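Local atomic coordinates of putative peptidase (Bacteroides fragilis, PDB entry 5DYN), a protein that probably acts as a clostripain-family (C11) cysteine protease that activates the B. fragilis toxin, this chain being the short N-terminal piece of the enzyme. Residues E82-Q87 and M95-S100; L53-D58 and R64-G69; T101-N104 and K110-M113; S33-E38 and V114-G119; E41-V46 and G74-E79. One frame throughout, in Å; residues are numbered along the deposited sequence.

Contact 1 (E82-Q87 and M95-S100); sequences ENYPEQ and MKKVIS. With NA (sodium ion), chain D; NA (sodium ion), chain C.
Glu82, at the end of strand 76-83, and Tyr84 just beyond it meet Lys97 and Val98 on the flank of helix 92-105. Lys97 leaves the helix fully extended, its CG opposite the backbone N (chi1 171°), which carries its end across to Glu82. There NZ forms a salt bridge with Glu82 OE2 at 3.6 Å, while Lys97 CE lies 3.4 Å from the same oxygen. The two side chains run at about a right angle to each other. Lys97 CE also touches the edge of the Tyr84 ring, 3.8 Å from CE1 and near the ring plane. Deeper in, Val98 CG2 packs on the phenol end, 3.9 Å from Tyr84 OH. Glu82 CG sits over one face of the same ring, near its rim.

Farther along, Glu86 OE2 binds one sodium ion at 2.7 Å and Gln87 O another at 2.3 Å; Asp58 and Gln25 ligate both ions. Gln87 NE2 is hydrogen-bonded to Tyr56 OH, which ties this loop to the sheet.

The contact therefore pairs an apolar Tyr84-Val98 interior with an outer ion pair. Because that pair is long and Lys97 is exposed, its pull is probably mainly electrostatic and partly screened by solvent.

Contact 2 (L53-D58 and R64-G69); sequences LLVYID and RLIRLG. With NA (sodium ion), chain C; NA (sodium ion), chain D.
A β-hairpin of strands 51-58 and 64-70 joins Leu53-Ile57 to Arg64-Leu68 in antiparallel register. Val55 with Ile66 and Ile57 with Arg64 are hydrogen-bonded pairs: Val55 N to Ile66 O and Ile66 N to Val55 O are both 2.8 Å. Leu68 N reaches Leu53 O in an almost straight bond of 3.0 Å (171°). Leu54 with Arg67 and Tyr56 with Leu65 are the non-hydrogen-bonded pairs.

The side chains of Val55 and Ile66, Ile57 and Arg64, and Leu53 and Leu68 lie alongside one another, pointing the same way; Leu54 CD1 instead reaches across to Arg67 CG. Ile66 CG1 stands between its backbone N and carbonyl carbon (chi1 70°), which brings it 3.7 Å from Val55 CB, and Leu53 CD2 meets Leu68 CD1 at 3.6 Å. Arg64 bends back over Ile57, whose CG2 rests against one face of the guanidinium. NH2 of that group salt-bridges Asp59, and NH1 bonds Ala62 O. Asp58, next along, splits its carboxylate between two sodium ions, OD1 at 2.4 Å from one and OD2 at 2.6 Å from the other.

The face carrying Leu53, Val55, Ile57 and Leu68 lies under helix 29-43, whereas that of Leu54, Tyr56 and Leu65 looks to helix 92-105. Strand 16-23 flanks 51-58 on the far side from the hairpin partner, and strand 76-83 pairs with 64-70.

Contact 3 (T101-N104 and K110-M113); sequences TAFN and KYGM
Phe103, near the end of helix 92-105, packs on Tyr111, Gly112 and Met113 at the start of strand 110-116. The helix is the connecting arm of a β-α-β crossover: it follows strand 76-83 at one edge of this chain's sheet and leads into 110-116 at the other, the two strands running the same way. The contact lies beside the short loop by which the chain returns from the helix to that strand.

The first kind of interaction is aromatic. The Phe103 and Tyr111 rings have centroids 5.4 Å apart and planes at 82°, but they meet obliquely. Their side chains slide past one another in opposite directions, so that Phe103 CD1 comes within 3.3 Å of Tyr111 CD1. For both residues CG lies opposite the carbonyl carbon and beside the backbone N, Phe103 with chi1 -69°, which turns the ring from the helix toward the strand.

The second kind is apolar contact between a methyl and a ring edge. Met113 bends at its last torsion, chi3 -50°, and its methyl group settles at the edge of the Phe103 ring.

Polar groups play a lesser part, and Tyr111 OH bonds Ala108 N in the intervening loop. Phe103 also leans on Thr17 and Leu19 of strand 16-23, and Pro23 of the partner chain packs against both side chains. Met113 pairs with a strand of that partner chain, so the sheet continues across the interface. In the plane of the Phe103 ring, Gly112 O lies 3.8 Å from CZ, while Met113 CE is 3.5 Å from CE2.

Contact 4 (S33-E38 and V114-G119); sequences SADIEE and VFWSHG. With NA (sodium ion), chain E.
Trp116 sends its CG away from its own backbone N (chi1 -162°), and Asp35 has its CG beside the backbone N and opposite the carbonyl carbon; together these torsions bring the indole N-H against the carboxylate. The contact belongs to the α/β sandwich of the chain, in which helix 29-43 lies across one face of the mixed sheet and strand 110-116 is the outermost strand of this chain on one side. It ties together residues far apart in sequence.

One hydrogen bond carries it. Trp116 NE1 donates to Asp35 OD2 at 2.6 Å, and the bond is nearly straight at 160°. The acceptor lies in the indole plane, at the ring edge, and is approached on its anti lone pair, the one turned from OD1. Carboxylate and ring planes are almost perpendicular, 86° apart.

The other oxygen is engaged as well: Asp35 OD1 binds a sodium ion at 2.4 Å. Glu38, one helical turn on, is extended beyond CG and adds its own carboxylate to the same ion. Pro61 O and Ala63 O of the partner chain complete the protein ligands, so the metal bridges the two chains. Both ends of the Asp35 carboxylate are thus held, which should fix its rotation and, with the cation so near, probably keeps it ionised. Trp116 also packs on Met22, Ala24 and Leu28, and on Tyr65 of the partner chain. At the ion, Glu38 OE1 stands at 2.5 Å and OE2 at 3.0 Å, with a water at 2.5 Å.

Contact 5 (E41-V46 and G74-E79); sequences EGMRQV and GKVVEE
Arg44 O, belonging to the residue whose side chain packs on Val76, shares a donor with Val46 O: both carbonyls accept from Lys70 NZ. That grip holds the turn at the end of helix 29-43, a type I β turn from Met43 to Val46, closed by Val46 N bonding Met43 O at 3.1 Å.

Across the contact the meeting is apolar and small. Val76 CG2, the branch beside its backbone N, does the touching. It lies 3.7 Å from Arg44 CG, where the two side chains cross at about a right angle, and 4.1 Å from Met43 CB. Arg44 offers only the root of its chain; beyond it the chain bends at chi3 (55°) and its charged end takes no part. Val76 CG2 also comes within 4.0 Å of Arg44 N.

Met43 starts toward Val76, but bends at both chi2 and chi3 and turns its tip the other way, to Leu53, so it links this contact to the hairpin core. Just before the strand, Gly74 has a positive phi of 99°, which lets the chain turn in.

The contact joins the C-terminal end of helix 29-43 to the start of strand 76-83, the outermost strand on its side of the sheet, which is hydrogen-bonded to strand 64-70 through Val77 and Gly69. Val69 of the partner chain packs on Met43, and Lys40 of the same helix salt-bridges Glu78.

Overall arrangement
All five contacts reach one mixed sheet, ordered 76-83, 64-70, 51-58, 16-23, 110-116. Helix 92-105 lies on one face and serves contacts 1 and 3; helix 29-43 lies on the other and serves contacts 4 and 5. Contact 2, the hairpin, sits between them, its centre 11 or 12 Å from those of the other four, whereas contacts 1 and 5 are 23 Å apart. Along the chain, contact 2 is nested within the loop closed by contact 5, and contact 4 encloses the others. Contacts 1 and 2 share two sodium ions, one also bound by the partner chain; contact 4 holds a third, likewise shared. Together they define a three-layered α/β piece that the partner chain extends.

Contact 1 (E82-Q87 and M95-S100)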
# COMPACT_ATOMS: atom_id res chain seq x y z
N GLU A 82 9.11 2.12 24.19
CA GLU A 82 8.95 0.78 24.75
C GLU A 82 9.83 -0.23 24.02
O GLU A 82 9.95 -0.19 22.80
CB GLU A 82 7.48 0.34 24.71
CG GLU A 82 7.20 -0.97 25.44
CD GLU A 82 5.73 -1.36 25.44
OE1 GLU A 82 4.92 -0.63 24.82
OE2 GLU A 82 5.38 -2.39 26.05
N ASN A 83 10.45 -1.12 24.79
CA ASN A 83 11.16 -2.25 24.21
C ASN A 83 10.30 -3.50 24.32
O ASN A 83 9.54 -3.66 25.27
CB ASN A 83 12.51 -2.48 24.90
CG ASN A 83 13.52 -1.39 24.58
OD1 ASN A 83 14.12 -0.80 25.48
ND2 ASN A 83 13.70 -1.11 23.30
N TYR A 84 10.41 -4.39 23.34
CA TYR A 84 9.58 -5.58 23.31
C TYR A 84 10.42 -6.84 23.28
O TYR A 84 11.55 -6.82 22.79
CB TYR A 84 8.65 -5.54 22.09
CG TYR A 84 7.78 -4.30 22.01
CD1 TYR A 84 6.55 -4.25 22.64
CD2 TYR A 84 8.20 -3.19 21.29
CE1 TYR A 84 5.76 -3.12 22.57
CE2 TYR A 84 7.42 -2.06 21.21
CZ TYR A 84 6.19 -2.02 21.85
OH TYR A 84 5.40 -0.90 21.77
N PRO A 85 9.89 -7.94 23.83
CA PRO A 85 10.50 -9.25 23.61
C PRO A 85 10.35 -9.63 22.15
O PRO A 85 9.55 -9.00 21.45
CB PRO A 85 9.69 -10.18 24.51
CG PRO A 85 8.36 -9.50 24.61
CD PRO A 85 8.67 -8.03 24.65
N GLU A 86 11.08 -10.63 21.69
CA GLU A 86 10.94 -11.06 20.30
C GLU A 86 9.53 -11.57 20.07
O GLU A 86 8.96 -12.27 20.91
CB GLU A 86 11.97 -12.13 19.94
CG GLU A 86 13.24 -11.58 19.29
CD GLU A 86 13.02 -11.06 17.86
OE1 GLU A 86 11.86 -10.87 17.43
OE2 GLU A 86 14.04 -10.84 17.16
N GLN A 87 8.95 -11.20 18.94
CA GLN A 87 7.54 -11.44 18.69
C GLN A 87 7.22 -11.35 17.21
O GLN A 87 7.97 -10.76 16.44
CB GLN A 87 6.69 -10.44 19.47
CG GLN A 87 6.97 -9.00 19.09
CD GLN A 87 6.34 -8.01 20.05
OE1 GLN A 87 5.75 -8.39 21.05
NE2 GLN A 87 6.48 -6.73 19.74
N MET A 95 0.36 -5.86 16.78
CA MET A 95 0.20 -4.57 16.11
C MET A 95 -0.74 -3.66 16.90
O MET A 95 -0.49 -2.47 17.03
CB MET A 95 -0.31 -4.75 14.68
CG MET A 95 -0.62 -3.45 13.97
SD MET A 95 -0.96 -3.65 12.21
CE MET A 95 0.70 -3.75 11.55
N LYS A 96 -1.81 -4.25 17.43
CA LYS A 96 -2.77 -3.52 18.26
C LYS A 96 -2.08 -2.87 19.45
O LYS A 96 -2.29 -1.69 19.73
CB LYS A 96 -3.87 -4.46 18.76
CG LYS A 96 -5.05 -4.62 17.82
CD LYS A 96 -6.09 -5.52 18.46
CE LYS A 96 -7.22 -5.83 17.50
NZ LYS A 96 -8.22 -6.75 18.11
N LYS A 97 -1.27 -3.65 20.17
CA LYS A 97 -0.55 -3.16 21.33
C LYS A 97 0.36 -1.98 20.98
O LYS A 97 0.40 -0.98 21.71
CB LYS A 97 0.28 -4.27 21.97
CG LYS A 97 1.24 -3.78 23.04
CD LYS A 97 1.98 -4.92 23.73
CE LYS A 97 2.95 -4.38 24.78
NZ LYS A 97 3.65 -5.46 25.54
N VAL A 98 1.07 -2.09 19.87
CA VAL A 98 1.99 -1.05 19.43
C VAL A 98 1.21 0.19 19.01
O VAL A 98 1.56 1.31 19.38
CB VAL A 98 2.88 -1.52 18.27
CG1 VAL A 98 3.75 -0.39 17.77
CG2 VAL A 98 3.74 -2.69 18.72
N ILE A 99 0.15 -0.01 18.23
CA ILE A 99 -0.71 1.09 17.81
C ILE A 99 -1.29 1.83 19.01
O ILE A 99 -1.25 3.07 19.07
CB ILE A 99 -1.87 0.59 16.93
CG1 ILE A 99 -1.36 0.13 15.56
CG2 ILE A 99 -2.89 1.69 16.72
CD1 ILE A 99 -2.45 -0.41 14.66
N SER A 100 -1.82 1.07 19.97
CA SER A 100 -2.39 1.63 21.19
C SER A 100 -1.37 2.47 21.95
O SER A 100 -1.65 3.61 22.31
CB SER A 100 -2.94 0.52 22.09
OG SER A 100 -4.10 -0.05 21.54
NA NA D . 13.31 -9.20 15.17
NA NA C . 9.68 -10.85 14.89

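Contact 2 (L53-D58 and R64-G69)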
# COMPACT_ATOMS: atom_id res chain seq x y z
N LEU A 53 6.84 11.73 15.25
CA LEU A 53 7.19 10.58 14.43
C LEU A 53 7.61 9.41 15.29
O LEU A 53 8.72 9.38 15.82
CB LEU A 53 8.30 10.92 13.44
CG LEU A 53 8.69 9.76 12.51
CD1 LEU A 53 7.49 9.29 11.70
CD2 LEU A 53 9.83 10.16 11.59
N LEU A 54 6.72 8.44 15.43
CA LEU A 54 7.02 7.24 16.18
C LEU A 54 7.41 6.13 15.21
O LEU A 54 6.88 6.04 14.10
CB LEU A 54 5.84 6.82 17.05
CG LEU A 54 5.78 7.47 18.44
CD1 LEU A 54 5.77 8.99 18.39
CD2 LEU A 54 4.57 6.98 19.19
N VAL A 55 8.35 5.29 15.63
CA VAL A 55 8.85 4.23 14.77
C VAL A 55 8.86 2.90 15.50
O VAL A 55 9.51 2.76 16.53
CB VAL A 55 10.28 4.54 14.27
CG1 VAL A 55 10.94 3.29 13.73
CG2 VAL A 55 10.25 5.64 13.22
N TYR A 56 8.12 1.94 14.97
CA TYR A 56 8.23 0.57 15.44
C TYR A 56 9.11 -0.19 14.45
O TYR A 56 8.78 -0.29 13.27
CB TYR A 56 6.85 -0.08 15.57
CG TYR A 56 6.92 -1.55 15.94
CD1 TYR A 56 7.14 -1.94 17.25
CD2 TYR A 56 6.78 -2.53 14.97
CE1 TYR A 56 7.21 -3.28 17.59
CE2 TYR A 56 6.85 -3.87 15.30
CZ TYR A 56 7.06 -4.24 16.61
OH TYR A 56 7.13 -5.57 16.94
N ILE A 57 10.23 -0.71 14.93
CA ILE A 57 11.15 -1.43 14.06
C ILE A 57 11.46 -2.82 14.62
O ILE A 57 11.94 -2.97 15.74
CB ILE A 57 12.47 -0.64 13.85
CG1 ILE A 57 13.56 -1.53 13.25
CG2 ILE A 57 12.94 0.00 15.15
CD1 ILE A 57 13.36 -1.84 11.78
N ASP A 58 11.16 -3.83 13.82
CA ASP A 58 11.43 -5.21 14.18
C ASP A 58 12.31 -5.86 13.11
O ASP A 58 11.80 -6.48 12.17
CB ASP A 58 10.13 -5.99 14.36
CG ASP A 58 10.35 -7.39 14.91
OD1 ASP A 58 11.45 -7.64 15.45
OD2 ASP A 58 9.43 -8.23 14.81
N ARG A 64 11.33 -2.68 18.91
CA ARG A 64 11.42 -1.48 19.73
C ARG A 64 10.57 -0.35 19.16
O ARG A 64 10.57 -0.10 17.95
CB ARG A 64 12.88 -1.04 19.86
CG ARG A 64 13.60 -0.92 18.53
CD ARG A 64 15.04 -1.38 18.63
NE ARG A 64 15.75 -1.24 17.36
CZ ARG A 64 15.86 -2.19 16.45
NH1 ARG A 64 15.32 -3.38 16.65
NH2 ARG A 64 16.53 -1.96 15.33
N LEU A 65 9.84 0.32 20.04
CA LEU A 65 9.08 1.50 19.65
C LEU A 65 9.82 2.75 20.10
O LEU A 65 10.06 2.95 21.29
CB LEU A 65 7.67 1.47 20.25
CG LEU A 65 6.83 2.71 19.91
CD1 LEU A 65 6.69 2.86 18.41
CD2 LEU A 65 5.47 2.63 20.58
N ILE A 66 10.19 3.59 19.14
CA ILE A 66 10.96 4.79 19.43
C ILE A 66 10.26 6.03 18.91
O ILE A 66 9.26 5.94 18.19
CB ILE A 66 12.37 4.72 18.82
CG1 ILE A 66 12.30 4.82 17.30
CG2 ILE A 66 13.09 3.44 19.25
CD1 ILE A 66 13.64 4.70 16.62
N ARG A 67 10.80 7.19 19.27
CA ARG A 67 10.30 8.46 18.79
C ARG A 67 11.47 9.30 18.30
O ARG A 67 12.46 9.45 19.01
CB ARG A 67 9.53 9.19 19.89
CG ARG A 67 9.07 10.58 19.49
CD ARG A 67 8.39 11.31 20.64
NE ARG A 67 7.87 12.60 20.21
CZ ARG A 67 8.57 13.73 20.21
NH1 ARG A 67 9.83 13.73 20.63
NH2 ARG A 67 8.01 14.86 19.80
N LEU A 68 11.35 9.84 17.10
CA LEU A 68 12.42 10.64 16.52
C LEU A 68 12.23 12.12 16.85
O LEU A 68 11.86 12.91 15.99
CB LEU A 68 12.49 10.45 15.01
CG LEU A 68 12.75 9.02 14.53
CD1 LEU A 68 12.96 8.98 13.02
CD2 LEU A 68 13.93 8.40 15.25
N GLY A 69 12.48 12.47 18.11
CA GLY A 69 12.37 13.85 18.54
C GLY A 69 13.69 14.58 18.38
O GLY A 69 14.67 14.02 17.91
NA NA C . 9.68 -10.85 14.89
NA NA D . 13.31 -9.20 15.17

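Contact 3 (T101-N104 and K110-M113)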
# COMPACT_ATOMS: atom_id res chain seq x y z
N THR A 101 -0.20 1.89 22.20
CA THR A 101 0.87 2.59 22.89
C THR A 101 1.26 3.87 22.16
O THR A 101 1.40 4.93 22.77
CB THR A 101 2.11 1.71 23.06
OG1 THR A 101 1.76 0.49 23.73
CG2 THR A 101 3.18 2.44 23.86
N ALA A 102 1.41 3.76 20.85
CA ALA A 102 1.88 4.86 20.03
C ALA A 102 0.96 6.09 20.06
O ALA A 102 1.41 7.21 20.30
CB ALA A 102 2.08 4.40 18.59
N PHE A 103 -0.33 5.87 19.82
CA PHE A 103 -1.25 6.98 19.65
C PHE A 103 -1.85 7.48 20.96
O PHE A 103 -2.13 8.67 21.09
CB PHE A 103 -2.38 6.58 18.69
CG PHE A 103 -1.92 6.40 17.27
CD1 PHE A 103 -1.56 7.50 16.51
CD2 PHE A 103 -1.86 5.14 16.70
CE1 PHE A 103 -1.14 7.34 15.20
CE2 PHE A 103 -1.43 4.98 15.40
CZ PHE A 103 -1.07 6.08 14.64
N ASN A 104 -2.03 6.59 21.93
CA ASN A 104 -2.55 7.01 23.23
C ASN A 104 -1.54 7.85 24.00
O ASN A 104 -1.91 8.72 24.78
CB ASN A 104 -2.97 5.79 24.06
CG ASN A 104 -4.16 5.07 23.48
OD1 ASN A 104 -5.11 5.69 23.00
ND2 ASN A 104 -4.12 3.74 23.51
N LYS A 110 -4.08 15.51 14.03
CA LYS A 110 -4.17 14.58 12.91
C LYS A 110 -3.30 13.35 13.13
O LYS A 110 -2.39 13.36 13.96
CB LYS A 110 -3.78 15.28 11.60
CG LYS A 110 -4.57 16.55 11.32
CD LYS A 110 -4.59 16.89 9.85
CE LYS A 110 -5.50 18.09 9.60
NZ LYS A 110 -5.86 18.25 8.17
N TYR A 111 -3.59 12.29 12.40
CA TYR A 111 -2.84 11.05 12.51
C TYR A 111 -2.50 10.48 11.14
O TYR A 111 -3.11 10.82 10.13
CB TYR A 111 -3.63 10.01 13.31
CG TYR A 111 -3.98 10.46 14.71
CD1 TYR A 111 -3.05 10.38 15.74
CD2 TYR A 111 -5.24 10.96 15.00
CE1 TYR A 111 -3.37 10.79 17.02
CE2 TYR A 111 -5.57 11.37 16.28
CZ TYR A 111 -4.63 11.29 17.29
OH TYR A 111 -4.95 11.70 18.56
N GLY A 112 -1.50 9.60 11.12
CA GLY A 112 -1.13 8.88 9.92
C GLY A 112 -0.38 7.62 10.30
O GLY A 112 0.17 7.54 11.40
N MET A 113 -0.37 6.64 9.41
CA MET A 113 0.41 5.44 9.67
C MET A 113 1.13 4.97 8.41
O MET A 113 0.56 4.98 7.31
CB MET A 113 -0.47 4.32 10.23
CG MET A 113 0.33 3.24 10.96
SD MET A 113 -0.67 1.96 11.73
CE MET A 113 -1.86 2.95 12.63

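Contact 4 (S33-E38 and V114-G119)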
# COMPACT_ATOMS: atom_id res chain seq x y z
N SER A 33 17.76 0.21 8.07
CA SER A 33 18.61 1.22 8.70
C SER A 33 18.64 2.53 7.91
O SER A 33 18.50 3.60 8.49
CB SER A 33 20.03 0.67 8.86
OG SER A 33 20.87 1.65 9.44
N ALA A 34 18.84 2.42 6.60
CA ALA A 34 18.92 3.60 5.74
C ALA A 34 17.67 4.46 5.85
O ALA A 34 17.76 5.67 6.04
CB ALA A 34 19.15 3.18 4.30
N ASP A 35 16.51 3.82 5.73
CA ASP A 35 15.23 4.52 5.83
C ASP A 35 15.06 5.25 7.16
O ASP A 35 14.66 6.41 7.18
CB ASP A 35 14.08 3.53 5.63
CG ASP A 35 13.87 3.16 4.18
OD1 ASP A 35 14.73 3.51 3.35
OD2 ASP A 35 12.84 2.51 3.88
N ILE A 36 15.37 4.57 8.26
CA ILE A 36 15.29 5.18 9.58
C ILE A 36 16.21 6.40 9.66
O ILE A 36 15.84 7.43 10.23
CB ILE A 36 15.64 4.18 10.69
CG1 ILE A 36 14.63 3.03 10.71
CG2 ILE A 36 15.68 4.87 12.05
CD1 ILE A 36 14.76 2.10 11.91
N GLU A 37 17.40 6.28 9.09
CA GLU A 37 18.33 7.41 9.07
C GLU A 37 17.78 8.53 8.19
O GLU A 37 17.91 9.71 8.53
CB GLU A 37 19.71 6.96 8.58
CG GLU A 37 20.38 5.93 9.49
CD GLU A 37 20.77 6.49 10.85
OE1 GLU A 37 20.83 7.73 11.00
OE2 GLU A 37 20.99 5.69 11.78
N GLU A 38 17.16 8.16 7.08
CA GLU A 38 16.50 9.13 6.21
C GLU A 38 15.36 9.84 6.95
O GLU A 38 15.07 11.01 6.69
CB GLU A 38 15.97 8.46 4.95
CG GLU A 38 17.04 7.98 3.99
CD GLU A 38 16.46 7.21 2.82
OE1 GLU A 38 15.22 7.24 2.64
OE2 GLU A 38 17.24 6.56 2.09
N VAL A 114 2.38 4.56 8.59
CA VAL A 114 3.20 4.03 7.51
C VAL A 114 3.40 2.53 7.69
O VAL A 114 3.69 2.06 8.79
CB VAL A 114 4.57 4.73 7.45
CG1 VAL A 114 5.42 4.16 6.32
CG2 VAL A 114 4.39 6.23 7.28
N PHE A 115 3.24 1.79 6.60
CA PHE A 115 3.37 0.34 6.65
C PHE A 115 4.59 -0.11 5.85
O PHE A 115 4.61 -0.01 4.62
CB PHE A 115 2.09 -0.32 6.15
CG PHE A 115 0.89 -0.01 7.00
CD1 PHE A 115 0.14 1.13 6.77
CD2 PHE A 115 0.52 -0.85 8.03
CE1 PHE A 115 -0.96 1.43 7.55
CE2 PHE A 115 -0.58 -0.56 8.82
CZ PHE A 115 -1.32 0.57 8.58
N TRP A 116 5.59 -0.60 6.57
CA TRP A 116 6.92 -0.85 6.02
C TRP A 116 7.26 -2.34 6.08
O TRP A 116 7.63 -2.85 7.14
CB TRP A 116 7.96 -0.04 6.81
CG TRP A 116 9.30 0.16 6.15
CD1 TRP A 116 9.76 1.31 5.58
CD2 TRP A 116 10.36 -0.80 6.02
NE1 TRP A 116 11.03 1.13 5.10
CE2 TRP A 116 11.42 -0.16 5.35
CE3 TRP A 116 10.51 -2.14 6.40
CZ2 TRP A 116 12.62 -0.81 5.05
CZ3 TRP A 116 11.69 -2.78 6.10
CH2 TRP A 116 12.73 -2.12 5.43
N SER A 117 7.15 -3.02 4.94
CA SER A 117 7.49 -4.45 4.85
C SER A 117 7.36 -4.97 3.42
O SER A 117 7.28 -4.19 2.47
CB SER A 117 6.60 -5.28 5.77
OG SER A 117 7.14 -6.57 5.97
N HIS A 118 7.34 -6.29 3.28
CA HIS A 118 6.97 -6.92 2.01
C HIS A 118 5.46 -6.85 1.84
O HIS A 118 4.72 -6.78 2.82
CB HIS A 118 7.44 -8.38 1.96
CG HIS A 118 8.89 -8.53 1.62
ND1 HIS A 118 9.43 -8.06 0.44
CD2 HIS A 118 9.91 -9.12 2.29
CE1 HIS A 118 10.72 -8.35 0.41
NE2 HIS A 118 11.04 -8.99 1.52
N GLY A 119 5.01 -6.86 0.60
CA GLY A 119 3.59 -6.73 0.31
C GLY A 119 3.12 -7.67 -0.78
O GLY A 119 3.88 -8.01 -1.69
NA NA E . 14.75 5.08 1.49
O HOH W 1 17.03 4.52 0.50

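Contact 5 (E41-V46 and G74-E79)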
# COMPACT_ATOMS: atom_id res chain seq x y z
N GLU A 41 16.91 12.52 9.21
CA GLU A 41 17.28 13.61 8.32
C GLU A 41 16.06 14.43 7.91
O GLU A 41 16.10 15.66 7.91
CB GLU A 41 17.99 13.07 7.09
CG GLU A 41 18.19 14.07 5.97
CD GLU A 41 19.12 13.54 4.89
OE1 GLU A 41 19.58 12.38 5.03
OE2 GLU A 41 19.38 14.27 3.92
N GLY A 42 14.97 13.75 7.57
CA GLY A 42 13.74 14.42 7.18
C GLY A 42 13.08 15.09 8.36
O GLY A 42 12.39 16.10 8.23
N MET A 43 13.29 14.52 9.54
CA MET A 43 12.71 15.04 10.77
C MET A 43 13.31 16.39 11.14
O MET A 43 12.74 17.14 11.93
CB MET A 43 12.89 14.02 11.90
CG MET A 43 12.20 14.36 13.20
SD MET A 43 10.54 15.02 13.00
CE MET A 43 9.73 13.70 12.13
N ARG A 44 14.47 16.69 10.55
CA ARG A 44 15.17 17.94 10.83
C ARG A 44 14.36 19.16 10.40
O ARG A 44 14.27 20.15 11.12
CB ARG A 44 16.53 17.95 10.13
CG ARG A 44 17.55 17.01 10.77
CD ARG A 44 18.79 16.85 9.91
NE ARG A 44 19.43 18.12 9.59
CZ ARG A 44 19.40 18.69 8.39
NH1 ARG A 44 18.77 18.10 7.39
NH2 ARG A 44 20.01 19.85 8.19
N GLN A 45 13.76 19.09 9.21
CA GLN A 45 12.93 20.18 8.73
C GLN A 45 11.47 19.97 9.14
O GLN A 45 10.55 20.34 8.40
CB GLN A 45 13.05 20.33 7.21
CG GLN A 45 14.47 20.65 6.75
CD GLN A 45 14.55 21.95 5.94
OE1 GLN A 45 13.74 22.19 5.05
NE2 GLN A 45 15.54 22.78 6.26
N VAL A 46 11.27 19.38 10.31
CA VAL A 46 9.94 19.15 10.87
C VAL A 46 9.85 19.70 12.30
O VAL A 46 10.74 19.46 13.12
CB VAL A 46 9.57 17.65 10.88
CG1 VAL A 46 8.25 17.42 11.60
CG2 VAL A 46 9.50 17.11 9.46
N GLY A 74 18.44 20.87 19.02
CA GLY A 74 17.83 20.73 17.71
C GLY A 74 18.26 19.49 16.95
O GLY A 74 17.73 19.19 15.88
N LYS A 75 19.23 18.76 17.51
CA LYS A 75 19.70 17.53 16.90
C LYS A 75 18.65 16.43 17.03
O LYS A 75 18.10 16.21 18.11
CB LYS A 75 21.02 17.09 17.55
CG LYS A 75 21.53 15.72 17.12
CD LYS A 75 22.82 15.36 17.85
CE LYS A 75 23.99 15.18 16.88
NZ LYS A 75 24.24 13.75 16.58
N VAL A 76 18.37 15.73 15.93
CA VAL A 76 17.40 14.64 15.96
C VAL A 76 17.94 13.47 16.77
O VAL A 76 19.05 13.00 16.54
CB VAL A 76 17.05 14.17 14.53
CG1 VAL A 76 16.20 12.91 14.58
CG2 VAL A 76 16.34 15.27 13.77
N VAL A 77 17.15 13.01 17.73
CA VAL A 77 17.57 11.92 18.61
C VAL A 77 16.48 10.85 18.77
O VAL A 77 15.29 11.15 18.74
CB VAL A 77 17.96 12.45 20.01
CG1 VAL A 77 19.21 13.30 19.93
CG2 VAL A 77 16.80 13.23 20.64
N GLU A 78 16.91 9.61 18.94
CA GLU A 78 15.99 8.50 19.17
C GLU A 78 15.55 8.47 20.63
O GLU A 78 16.37 8.51 21.54
CB GLU A 78 16.64 7.17 18.81
CG GLU A 78 17.10 7.05 17.37
CD GLU A 78 17.75 5.71 17.09
OE1 GLU A 78 17.67 4.82 17.97
OE2 GLU A 78 18.35 5.54 16.01
N GLU A 79 14.24 8.38 20.85
CA GLU A 79 13.69 8.28 22.19
C GLU A 79 12.94 6.97 22.37
O GLU A 79 11.93 6.73 21.71
CB GLU A 79 12.77 9.46 22.49
CG GLU A 79 13.40 10.82 22.24
CD GLU A 79 12.39 11.95 22.34
OE1 GLU A 79 11.24 11.69 22.73
OE2 GLU A 79 12.76 13.10 22.02